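Local coordinates for putative fimbrium tip subunit Fim1C (Bacteroides ovatus, PDB 4EPS), which is probably a component of the fimbrium tip, part of the filamentous cell-surface appendages that mediate adhesion and biofilm formation, at residues A[15-20]-A[153-158]; A[48-53]-A[86-91]; A[115-120]-A[132-137]; A[157-162]-A[221-226]. One frame throughout, in Å; residues are numbered along the deposited sequence.

Contact 1 (A[15-20]-A[153-158]); sequences LNVTDT and FQLTHR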
# COMPACT_ATOMS: atom_id res chain seq x y z
N LEU A 15 -36.15 -37.80 22.25
CA LEU A 15 -35.75 -36.58 22.97
C LEU A 15 -34.98 -35.65 22.10
O LEU A 15 -34.00 -36.05 21.46
CB LEU A 15 -34.89 -36.89 24.20
CG LEU A 15 -35.45 -37.71 25.35
CD1 LEU A 15 -34.64 -37.44 26.58
CD2 LEU A 15 -36.89 -37.36 25.65
N ASN A 16 -35.40 -34.38 22.09
CA ASN A 16 -34.73 -33.32 21.35
C ASN A 16 -34.42 -32.20 22.32
O ASN A 16 -35.22 -31.95 23.23
CB ASN A 16 -35.59 -32.86 20.16
CG ASN A 16 -36.13 -33.99 19.31
OD1 ASN A 16 -35.39 -34.66 18.59
ND2 ASN A 16 -37.43 -34.27 19.44
N VAL A 17 -33.25 -31.59 22.20
CA VAL A 17 -32.80 -30.52 23.09
C VAL A 17 -32.28 -29.35 22.25
O VAL A 17 -31.41 -29.53 21.40
CB VAL A 17 -31.72 -31.07 24.08
CG1 VAL A 17 -31.29 -29.98 25.04
CG2 VAL A 17 -32.22 -32.29 24.85
N THR A 18 -32.84 -28.16 22.49
CA THR A 18 -32.42 -26.95 21.77
C THR A 18 -32.06 -25.86 22.76
O THR A 18 -32.83 -25.57 23.66
CB THR A 18 -33.55 -26.44 20.83
OG1 THR A 18 -33.94 -27.50 19.98
CG2 THR A 18 -33.10 -25.26 19.96
N ASP A 19 -30.91 -25.24 22.56
CA ASP A 19 -30.49 -24.10 23.38
C ASP A 19 -31.08 -22.82 22.80
O ASP A 19 -30.88 -22.56 21.62
CB ASP A 19 -28.96 -24.01 23.43
CG ASP A 19 -28.43 -22.82 24.21
OD1 ASP A 19 -29.23 -22.18 24.95
OD2 ASP A 19 -27.24 -22.54 24.12
N THR A 20 -31.75 -22.01 23.62
CA THR A 20 -32.32 -20.74 23.14
C THR A 20 -31.18 -19.71 22.99
O THR A 20 -31.38 -18.68 22.36
CB THR A 20 -33.44 -20.24 24.06
OG1 THR A 20 -32.91 -19.99 25.35
CG2 THR A 20 -34.62 -21.22 24.15
N PHE A 153 -37.28 -30.04 24.10
CA PHE A 153 -37.02 -29.04 25.13
C PHE A 153 -36.33 -27.81 24.59
O PHE A 153 -35.43 -27.90 23.74
CB PHE A 153 -36.13 -29.64 26.23
CG PHE A 153 -36.78 -30.74 27.02
CD1 PHE A 153 -37.68 -30.46 28.04
CD2 PHE A 153 -36.52 -32.08 26.72
CE1 PHE A 153 -38.30 -31.48 28.76
CE2 PHE A 153 -37.14 -33.11 27.44
CZ PHE A 153 -38.04 -32.79 28.44
N GLN A 154 -36.71 -26.66 25.15
CA GLN A 154 -36.03 -25.38 24.92
C GLN A 154 -35.27 -25.09 26.23
O GLN A 154 -35.92 -24.96 27.27
CB GLN A 154 -37.05 -24.25 24.62
CG GLN A 154 -37.86 -24.43 23.33
CD GLN A 154 -37.02 -24.26 22.10
OE1 GLN A 154 -36.06 -23.51 22.07
NE2 GLN A 154 -37.30 -25.05 21.09
N LEU A 155 -33.94 -25.02 26.19
CA LEU A 155 -33.13 -24.74 27.39
C LEU A 155 -32.67 -23.31 27.42
O LEU A 155 -32.29 -22.77 26.37
CB LEU A 155 -31.88 -25.64 27.48
CG LEU A 155 -32.06 -27.16 27.46
CD1 LEU A 155 -30.72 -27.84 27.70
CD2 LEU A 155 -33.07 -27.64 28.54
N THR A 156 -32.69 -22.68 28.61
CA THR A 156 -32.21 -21.31 28.76
C THR A 156 -31.04 -21.35 29.78
O THR A 156 -31.09 -22.11 30.74
CB THR A 156 -33.38 -20.39 29.16
OG1 THR A 156 -34.45 -20.57 28.23
CG2 THR A 156 -33.01 -18.92 29.18
N HIS A 157 -30.01 -20.53 29.56
CA HIS A 157 -28.83 -20.44 30.43
C HIS A 157 -29.21 -19.67 31.68
O HIS A 157 -29.85 -18.59 31.59
CB HIS A 157 -27.67 -19.76 29.69
CG HIS A 157 -27.15 -20.56 28.53
ND1 HIS A 157 -25.98 -21.29 28.63
CD2 HIS A 157 -27.66 -20.72 27.29
CE1 HIS A 157 -25.78 -21.83 27.43
NE2 HIS A 157 -26.78 -21.53 26.60
N ARG A 158 -28.85 -20.22 32.86
CA ARG A 158 -29.20 -19.60 34.13
C ARG A 158 -28.14 -18.60 34.62
O ARG A 158 -28.43 -17.75 35.45
CB ARG A 158 -29.46 -20.68 35.19
CG ARG A 158 -30.65 -21.59 34.84
CD ARG A 158 -31.94 -20.82 34.61
NE ARG A 158 -32.49 -20.31 35.86
CZ ARG A 158 -33.49 -20.88 36.53
NH1 ARG A 158 -34.08 -21.96 36.05
NH2 ARG A 158 -33.90 -20.36 37.68
O HOH W 1 -35.71 -29.14 21.11
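Asp-19 and His-157 meet through side chains that cross at about a right angle. NE2 of His-157 donates to OD2 of Asp-19 over 2.7 Å, nearly in the plane of the imidazole and on the syn side of the carboxylate but 30° out of its plane; the carboxylate and ring planes are 52° apart. CG of Asp-19 stands anti to its backbone N (chi1 177°), beside the carbonyl carbon. Alongside, the two strands run parallel: Phe-153 N bonds Asn-16 O at 2.9 Å, Thr-18 N donates to Phe-153 O, Leu-155 N to Thr-18 O at 2.8 Å, and Thr-20 N closes on Leu-155 O at 2.9 Å. Val-17 lies on the same face as Asp-19 and touches Leu-155 through CG1. On the other face Thr-18 and Gln-154 lie side by side, and a water 2.7 Å from Thr-18 OG1 donates to Phe-153 O. Further bonds hold the carboxylate and the ring: OD2 of Asp-19 also accepts from Thr-38 N, OD1 accepts from Gly-21 N, and ND1 of His-157 bonds OD1 of Asp-133. Two flanking carboxylates would probably favour a protonated imidazole. Strand 14-19, in the predicted propeptide, thus joins the fimbrillin-like fold along one side of strand 148-174, whose antiparallel neighbour 135-145 is followed by strand 87-92.

Contact 2 (A[48-53]-A[86-91]); sequences LFAVKD and VNFYAY. With GOL (glycerol), chain B.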
# COMPACT_ATOMS: atom_id res chain seq x y z
N LEU A 48 -33.64 -35.67 33.18
CA LEU A 48 -35.06 -35.49 32.87
C LEU A 48 -35.96 -35.77 34.09
O LEU A 48 -35.72 -36.73 34.82
CB LEU A 48 -35.42 -36.46 31.72
CG LEU A 48 -36.88 -36.46 31.22
CD1 LEU A 48 -37.25 -35.14 30.56
CD2 LEU A 48 -37.11 -37.57 30.23
N PHE A 49 -37.03 -34.96 34.24
CA PHE A 49 -38.06 -35.12 35.27
C PHE A 49 -39.46 -35.10 34.65
O PHE A 49 -39.71 -34.32 33.73
CB PHE A 49 -37.99 -33.99 36.31
CG PHE A 49 -36.76 -33.96 37.17
CD1 PHE A 49 -35.62 -33.25 36.77
CD2 PHE A 49 -36.76 -34.55 38.44
CE1 PHE A 49 -34.49 -33.20 37.58
CE2 PHE A 49 -35.62 -34.49 39.25
CZ PHE A 49 -34.50 -33.83 38.82
N ALA A 50 -40.37 -35.92 35.19
CA ALA A 50 -41.78 -35.93 34.81
C ALA A 50 -42.60 -35.68 36.06
O ALA A 50 -42.43 -36.39 37.06
CB ALA A 50 -42.16 -37.26 34.17
N VAL A 51 -43.43 -34.63 36.03
CA VAL A 51 -44.27 -34.27 37.18
C VAL A 51 -45.72 -34.55 36.81
O VAL A 51 -46.22 -34.02 35.81
CB VAL A 51 -44.01 -32.80 37.61
CG1 VAL A 51 -44.94 -32.37 38.74
CG2 VAL A 51 -42.55 -32.61 38.02
N LYS A 52 -46.39 -35.38 37.61
CA LYS A 52 -47.79 -35.74 37.43
C LYS A 52 -48.52 -35.44 38.75
O LYS A 52 -48.07 -35.89 39.81
CB LYS A 52 -47.91 -37.22 37.04
CG LYS A 52 -49.28 -37.66 36.56
CD LYS A 52 -49.53 -39.12 36.90
CE LYS A 52 -50.34 -39.91 35.88
NZ LYS A 52 -51.48 -39.16 35.29
N ASP A 53 -49.59 -34.62 38.68
CA ASP A 53 -50.45 -34.22 39.81
C ASP A 53 -49.64 -33.71 41.03
O ASP A 53 -49.93 -34.10 42.17
CB ASP A 53 -51.39 -35.38 40.20
CG ASP A 53 -52.31 -35.83 39.07
OD1 ASP A 53 -53.05 -34.98 38.52
OD2 ASP A 53 -52.31 -37.04 38.75
N VAL A 86 -48.94 -34.76 31.88
CA VAL A 86 -47.69 -34.73 32.64
C VAL A 86 -46.82 -33.55 32.15
O VAL A 86 -46.75 -33.26 30.95
CB VAL A 86 -46.94 -36.10 32.54
CG1 VAL A 86 -45.51 -36.03 33.07
CG2 VAL A 86 -47.73 -37.20 33.26
N ASN A 87 -46.18 -32.85 33.11
CA ASN A 87 -45.23 -31.77 32.82
C ASN A 87 -43.81 -32.35 32.79
O ASN A 87 -43.39 -32.96 33.77
CB ASN A 87 -45.34 -30.66 33.87
CG ASN A 87 -46.57 -29.80 33.70
OD1 ASN A 87 -47.15 -29.69 32.62
ND2 ASN A 87 -47.00 -29.16 34.77
N PHE A 88 -43.06 -32.17 31.68
CA PHE A 88 -41.69 -32.67 31.60
C PHE A 88 -40.72 -31.52 31.74
O PHE A 88 -41.00 -30.41 31.28
CB PHE A 88 -41.40 -33.46 30.29
CG PHE A 88 -42.22 -34.73 30.16
CD1 PHE A 88 -43.50 -34.70 29.63
CD2 PHE A 88 -41.71 -35.95 30.60
CE1 PHE A 88 -44.26 -35.87 29.52
CE2 PHE A 88 -42.45 -37.12 30.46
CZ PHE A 88 -43.72 -37.07 29.93
N TYR A 89 -39.57 -31.79 32.39
CA TYR A 89 -38.53 -30.77 32.62
C TYR A 89 -37.18 -31.34 32.32
O TYR A 89 -36.93 -32.51 32.66
CB TYR A 89 -38.53 -30.31 34.10
CG TYR A 89 -39.81 -29.67 34.56
CD1 TYR A 89 -40.85 -30.44 35.08
CD2 TYR A 89 -39.97 -28.29 34.53
CE1 TYR A 89 -42.03 -29.86 35.52
CE2 TYR A 89 -41.15 -27.69 34.98
CZ TYR A 89 -42.17 -28.48 35.48
OH TYR A 89 -43.31 -27.90 35.94
N ALA A 90 -36.28 -30.54 31.76
CA ALA A 90 -34.92 -31.04 31.53
C ALA A 90 -33.90 -29.99 31.95
O ALA A 90 -34.19 -28.79 31.91
CB ALA A 90 -34.71 -31.43 30.08
N TYR A 91 -32.71 -30.44 32.34
CA TYR A 91 -31.62 -29.52 32.68
C TYR A 91 -30.31 -30.10 32.23
O TYR A 91 -30.14 -31.32 32.09
CB TYR A 91 -31.58 -29.19 34.20
CG TYR A 91 -31.02 -30.34 35.02
CD1 TYR A 91 -31.78 -31.48 35.27
CD2 TYR A 91 -29.70 -30.33 35.45
CE1 TYR A 91 -31.26 -32.56 35.97
CE2 TYR A 91 -29.15 -31.43 36.11
CZ TYR A 91 -29.94 -32.54 36.38
OH TYR A 91 -29.41 -33.64 37.01
C1 GOL B . -50.45 -31.96 36.25
O1 GOL B . -50.54 -33.39 36.28
C2 GOL B . -49.01 -31.50 36.30
O2 GOL B . -48.22 -32.24 35.36
C3 GOL B . -48.39 -31.62 37.68
O3 GOL B . -48.85 -30.59 38.54
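Tyr-89 and Phe-49 face each other as a hydrogen-bonded antiparallel pair, exchanging two backbone bonds: Phe-49 N to Tyr-89 O and Tyr-89 N to Phe-49 O, each 2.9 Å. Their rings stand on one face of the sheet but do not stack on each other. CE1 of Phe-49 lies 3.7 Å from CE1 of Tyr-91, which comes in at the edge of the phenylalanine ring. Tyr-89 turns to Val-51 instead: CG (chi1 -61°) sits anti to the carbonyl carbon, and CE1 approaches CG2 of the valine at 3.8 Å. Strands 45-52 and 87-92 are neighbours in the fimbrillin-like domain, a member of the transthyretin clan. Phe-109 covers this face, stacked on Tyr-89, edge-to-face with Phe-49 and touching Val-51. On the opposite face, that of Leu-48, Ala-50 and Phe-88, CB of Ala-50 lies 3.7 Å from CE2 of Phe-88, and Phe-153 packs against Leu-48, Phe-88 and Ala-90. Val-51 also pairs with Asn-87, its N giving a 2.8 Å bond to Asn-87 O. At this end a glycerol, probably from the crystallisation liquor, accepts from Asp-53 N through O1 at 2.9 Å, while its O2 lies 2.7 Å from Val-51 O.

Contact 3 (A[115-120]-A[132-137]); sequences AGWELT and QDLMTS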
# COMPACT_ATOMS: atom_id res chain seq x y z
N ALA A 115 -30.24 -21.36 42.45
CA ALA A 115 -29.85 -20.62 43.67
C ALA A 115 -28.57 -21.17 44.32
O ALA A 115 -27.73 -20.37 44.75
CB ALA A 115 -30.99 -20.64 44.68
N GLY A 116 -28.41 -22.49 44.36
CA GLY A 116 -27.23 -23.11 44.96
C GLY A 116 -26.08 -23.40 44.00
O GLY A 116 -25.07 -23.99 44.41
N TRP A 117 -26.22 -23.01 42.72
CA TRP A 117 -25.19 -23.30 41.71
C TRP A 117 -23.90 -22.57 42.04
O TRP A 117 -23.88 -21.34 42.11
CB TRP A 117 -25.71 -22.94 40.30
CG TRP A 117 -24.89 -23.54 39.18
CD1 TRP A 117 -24.03 -22.88 38.35
CD2 TRP A 117 -24.91 -24.91 38.74
NE1 TRP A 117 -23.49 -23.76 37.44
CE2 TRP A 117 -24.02 -25.01 37.65
CE3 TRP A 117 -25.61 -26.06 39.16
CZ2 TRP A 117 -23.80 -26.21 36.97
CZ3 TRP A 117 -25.38 -27.26 38.50
CH2 TRP A 117 -24.49 -27.33 37.41
N GLU A 118 -22.83 -23.34 42.27
CA GLU A 118 -21.52 -22.80 42.64
C GLU A 118 -20.67 -22.63 41.40
O GLU A 118 -20.28 -23.61 40.75
CB GLU A 118 -20.82 -23.70 43.68
CG GLU A 118 -21.60 -23.88 44.97
CD GLU A 118 -20.98 -24.82 45.98
OE1 GLU A 118 -20.67 -25.98 45.61
OE2 GLU A 118 -20.84 -24.41 47.15
N LEU A 119 -20.41 -21.40 41.04
CA LEU A 119 -19.63 -21.04 39.88
C LEU A 119 -18.24 -20.62 40.30
O LEU A 119 -18.10 -19.85 41.25
CB LEU A 119 -20.39 -19.90 39.21
CG LEU A 119 -20.22 -19.64 37.76
CD1 LEU A 119 -20.73 -20.82 36.92
CD2 LEU A 119 -20.97 -18.40 37.41
N THR A 120 -17.22 -21.17 39.65
CA THR A 120 -15.83 -20.79 39.93
C THR A 120 -15.28 -19.97 38.76
O THR A 120 -15.89 -19.93 37.69
CB THR A 120 -14.95 -22.02 40.21
OG1 THR A 120 -14.60 -22.61 38.96
CG2 THR A 120 -15.60 -23.03 41.18
N GLN A 132 -20.02 -25.97 34.21
CA GLN A 132 -20.59 -24.88 35.00
C GLN A 132 -21.71 -24.10 34.30
O GLN A 132 -22.32 -23.21 34.92
CB GLN A 132 -19.43 -23.91 35.34
CG GLN A 132 -18.29 -24.62 36.10
CD GLN A 132 -17.43 -23.66 36.84
OE1 GLN A 132 -17.83 -23.10 37.85
NE2 GLN A 132 -16.20 -23.51 36.40
N ASP A 133 -21.97 -24.43 33.03
CA ASP A 133 -22.95 -23.73 32.19
C ASP A 133 -24.34 -24.31 32.41
O ASP A 133 -24.87 -25.06 31.58
CB ASP A 133 -22.52 -23.78 30.72
CG ASP A 133 -23.28 -22.80 29.84
OD1 ASP A 133 -24.07 -21.98 30.39
OD2 ASP A 133 -23.06 -22.81 28.60
N LEU A 134 -24.96 -23.92 33.52
CA LEU A 134 -26.28 -24.43 33.89
C LEU A 134 -27.38 -23.93 32.92
O LEU A 134 -27.51 -22.72 32.67
CB LEU A 134 -26.62 -24.04 35.35
CG LEU A 134 -28.02 -24.42 35.84
CD1 LEU A 134 -28.20 -25.94 35.94
CD2 LEU A 134 -28.30 -23.80 37.23
N MSE A 135 -28.17 -24.88 32.40
CA MSE A 135 -29.28 -24.62 31.48
C MSE A 135 -30.49 -25.40 31.90
O MSE A 135 -30.37 -26.57 32.26
CB MSE A 135 -28.92 -25.04 30.04
CG MSE A 135 -27.82 -24.25 29.42
SE MSE A 135 -27.55 -25.03 27.66
CE MSE A 135 -25.67 -25.31 27.80
N THR A 136 -31.67 -24.77 31.86
CA THR A 136 -32.89 -25.47 32.28
C THR A 136 -34.05 -25.21 31.34
O THR A 136 -34.07 -24.19 30.64
CB THR A 136 -33.30 -24.99 33.70
OG1 THR A 136 -33.56 -23.57 33.65
CG2 THR A 136 -32.24 -25.31 34.78
N SER A 137 -35.05 -26.08 31.39
CA SER A 137 -36.30 -25.91 30.65
C SER A 137 -37.43 -25.53 31.60
O SER A 137 -37.34 -25.75 32.81
CB SER A 137 -36.67 -27.21 29.92
OG SER A 137 -37.39 -28.09 30.78
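Trp-117 and Leu-134 meet in a CH-pi contact that fastens the loop after helix 111-115 to the chain just ahead of strand 135-145, where Asp-133 centres an inverse gamma turn. The contact closes a short excursion of the chain that contains helix 126-130, within the fimbrillin-like domain. Gln-132 holds the other end of the contact. Its OE1 takes Thr-120 N on a lone pair in the amide plane, a short, straight bond of 2.7 Å and 174°. NE2 donates more loosely to Thr-120 OG1, 3.2 Å away and tilted from the amide plane, and also bonds Ala-128 O in helix 126-130. The carboxamide is therefore gripped at both its oxygen and its nitrogen, which fixes its flip. Between these ends CD1 of Leu-119 rests 3.7 Å from CB of Gln-132, and Met-159 packs against both Leu-119 and Trp-117. The indole is set by its own N-H: NE1 donates to Gln-132 O at 2.8 Å from above the carbonyl plane. CG of Trp-117 is anti to the backbone N (chi1 -164°); one face of the indole lies against CB of Leu-134, which is 3.8 Å from the centroid of the five-membered ring, 17° off its normal.

Contact 4 (A[157-162]-A[221-226]); sequences HRMSLV and LRKPSS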
# COMPACT_ATOMS: atom_id res chain seq x y z
N HIS A 157 -30.01 -20.53 29.56
CA HIS A 157 -28.83 -20.44 30.43
C HIS A 157 -29.21 -19.67 31.68
O HIS A 157 -29.85 -18.59 31.59
CB HIS A 157 -27.67 -19.76 29.69
CG HIS A 157 -27.15 -20.56 28.53
ND1 HIS A 157 -25.98 -21.29 28.63
CD2 HIS A 157 -27.66 -20.72 27.29
CE1 HIS A 157 -25.78 -21.83 27.43
NE2 HIS A 157 -26.78 -21.53 26.60
N ARG A 158 -28.85 -20.22 32.86
CA ARG A 158 -29.20 -19.60 34.13
C ARG A 158 -28.14 -18.60 34.62
O ARG A 158 -28.43 -17.75 35.45
CB ARG A 158 -29.46 -20.68 35.19
CG ARG A 158 -30.65 -21.59 34.84
CD ARG A 158 -31.94 -20.82 34.61
NE ARG A 158 -32.49 -20.31 35.86
CZ ARG A 158 -33.49 -20.88 36.53
NH1 ARG A 158 -34.08 -21.96 36.05
NH2 ARG A 158 -33.90 -20.36 37.68
N MSE A 159 -26.90 -18.70 34.10
CA MSE A 159 -25.85 -17.79 34.51
C MSE A 159 -25.82 -16.59 33.57
O MSE A 159 -26.55 -16.56 32.57
CB MSE A 159 -24.46 -18.51 34.50
CG MSE A 159 -24.38 -19.69 35.50
SE MSE A 159 -24.70 -19.11 37.35
CE MSE A 159 -26.49 -19.90 37.65
N SER A 160 -24.95 -15.62 33.86
CA SER A 160 -24.73 -14.47 32.98
C SER A 160 -23.37 -14.67 32.34
O SER A 160 -22.62 -15.55 32.78
CB SER A 160 -24.82 -13.16 33.77
OG SER A 160 -24.91 -12.09 32.84
N LEU A 161 -23.05 -13.90 31.31
CA LEU A 161 -21.78 -14.11 30.61
C LEU A 161 -21.02 -12.81 30.36
O LEU A 161 -21.57 -11.86 29.81
CB LEU A 161 -22.06 -14.81 29.27
CG LEU A 161 -20.83 -15.18 28.41
CD1 LEU A 161 -19.97 -16.28 29.12
CD2 LEU A 161 -21.26 -15.62 27.05
N VAL A 162 -19.73 -12.81 30.72
CA VAL A 162 -18.82 -11.71 30.42
C VAL A 162 -18.10 -12.11 29.12
O VAL A 162 -17.56 -13.21 29.03
CB VAL A 162 -17.81 -11.42 31.58
CG1 VAL A 162 -16.60 -10.59 31.11
CG2 VAL A 162 -18.50 -10.72 32.74
N LEU A 221 -18.38 -17.19 32.55
CA LEU A 221 -19.69 -17.25 33.19
C LEU A 221 -19.63 -16.57 34.56
O LEU A 221 -18.64 -16.76 35.29
CB LEU A 221 -20.18 -18.70 33.36
CG LEU A 221 -20.41 -19.47 32.06
CD1 LEU A 221 -20.36 -20.97 32.33
CD2 LEU A 221 -21.72 -19.05 31.39
N ARG A 222 -20.67 -15.78 34.90
CA ARG A 222 -20.79 -15.05 36.17
C ARG A 222 -22.19 -15.22 36.73
O ARG A 222 -23.14 -15.46 35.98
CB ARG A 222 -20.49 -13.54 35.99
CG ARG A 222 -19.07 -13.20 35.43
CD ARG A 222 -17.95 -13.48 36.42
NE ARG A 222 -18.07 -12.68 37.64
CZ ARG A 222 -17.54 -13.01 38.82
NH1 ARG A 222 -16.90 -14.16 38.97
NH2 ARG A 222 -17.69 -12.20 39.87
N LYS A 223 -22.32 -15.14 38.05
CA LYS A 223 -23.66 -15.24 38.65
C LYS A 223 -24.48 -14.02 38.28
O LYS A 223 -23.94 -12.91 38.27
CB LYS A 223 -23.56 -15.39 40.17
CG LYS A 223 -23.22 -16.80 40.62
CD LYS A 223 -23.04 -16.84 42.12
CE LYS A 223 -22.78 -18.24 42.61
NZ LYS A 223 -22.44 -18.27 44.06
N PRO A 224 -25.77 -14.18 37.94
CA PRO A 224 -26.59 -12.98 37.64
C PRO A 224 -26.61 -12.02 38.83
O PRO A 224 -26.53 -12.46 39.99
CB PRO A 224 -27.98 -13.58 37.39
CG PRO A 224 -27.70 -14.99 36.95
CD PRO A 224 -26.57 -15.42 37.83
N SER A 225 -26.63 -10.71 38.54
CA SER A 225 -26.65 -9.63 39.55
C SER A 225 -25.31 -9.49 40.31
O SER A 225 -25.24 -8.67 41.22
CB SER A 225 -27.80 -9.79 40.54
OG SER A 225 -29.04 -9.70 39.85
N SER A 226 -24.22 -10.20 39.91
CA SER A 226 -22.91 -10.01 40.55
C SER A 226 -22.39 -8.65 40.12
O SER A 226 -22.85 -8.11 39.10
CB SER A 226 -21.94 -11.14 40.21
OG SER A 226 -21.87 -11.32 38.81
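Ser-160 and Arg-222 form a hydrogen-bonded antiparallel pair where strand 148-174 meets the end of strand 217-222, just before the latter enters a type II beta turn at Lys-223 to Ser-226. Both backbone groups of each residue are used: Ser-160 N donates to Arg-222 O at 2.8 Å, and Arg-222 N returns a bond to Ser-160 O at 2.9 Å, approaching from 43° above that carbonyl plane. The next residue along, Leu-161, directs its backbone to the other neighbour, bonding Lys-251 and Lys-253, while Val-162 pairs again with Leu-220; this part of strand 148-174 is thus an inner strand of the fimbrillin-like fold. The hydroxyl of buried Ser-160 is within bonding range of two carbonyls, Lys-248 O and Lys-251 O. Leu-221 N, at the non-hydrogen-bonded pair with Leu-161, is satisfied by OE1 of Gln-123. In the turn Lys-223 O accepts twice from Ser-226, from N at 3.2 Å and more tightly from OG at 2.7 Å. Arg-158 sends its guanidinium elsewhere, to salt bridges with Asp-108 and Glu-249. Side-chain carbons pack beside these bonds. CB of Met-159, a selenomethionine, lies 3.6 Å from Arg-222 O, and its SE is 4.2 Å from CD of Pro-224. CD1 of Leu-161 meets CD2 of Leu-221 at 4.0 Å, both leucines touching Tyr-129. Val-162 and Arg-222 lie side by side, CG2 of the valine 3.7 Å from CG of the arginine.

Strand 148-174 ties the set together: contact 1 and contact 4 share His-157 and Arg-158 on it, their centres about 17 Å apart. Contact 3 adjoins both, with centres about 14 Å from contact 1 and 9 Å from contact 4; Leu-134 O lies 2.9 Å from Arg-158 N, probably hydrogen-bonded, and Leu-119 packs on Arg-222. Contact 2 is nested within the loop closed by contact 1 and meets it through Phe-153, whose CZ is 3.3 Å from Leu-48 CD1. It joins contact 3 through Ser-137 OG, 2.9 Å from Ala-90 N. Contacts 2 and 4 do not touch, their nearest atoms about 8 Å apart.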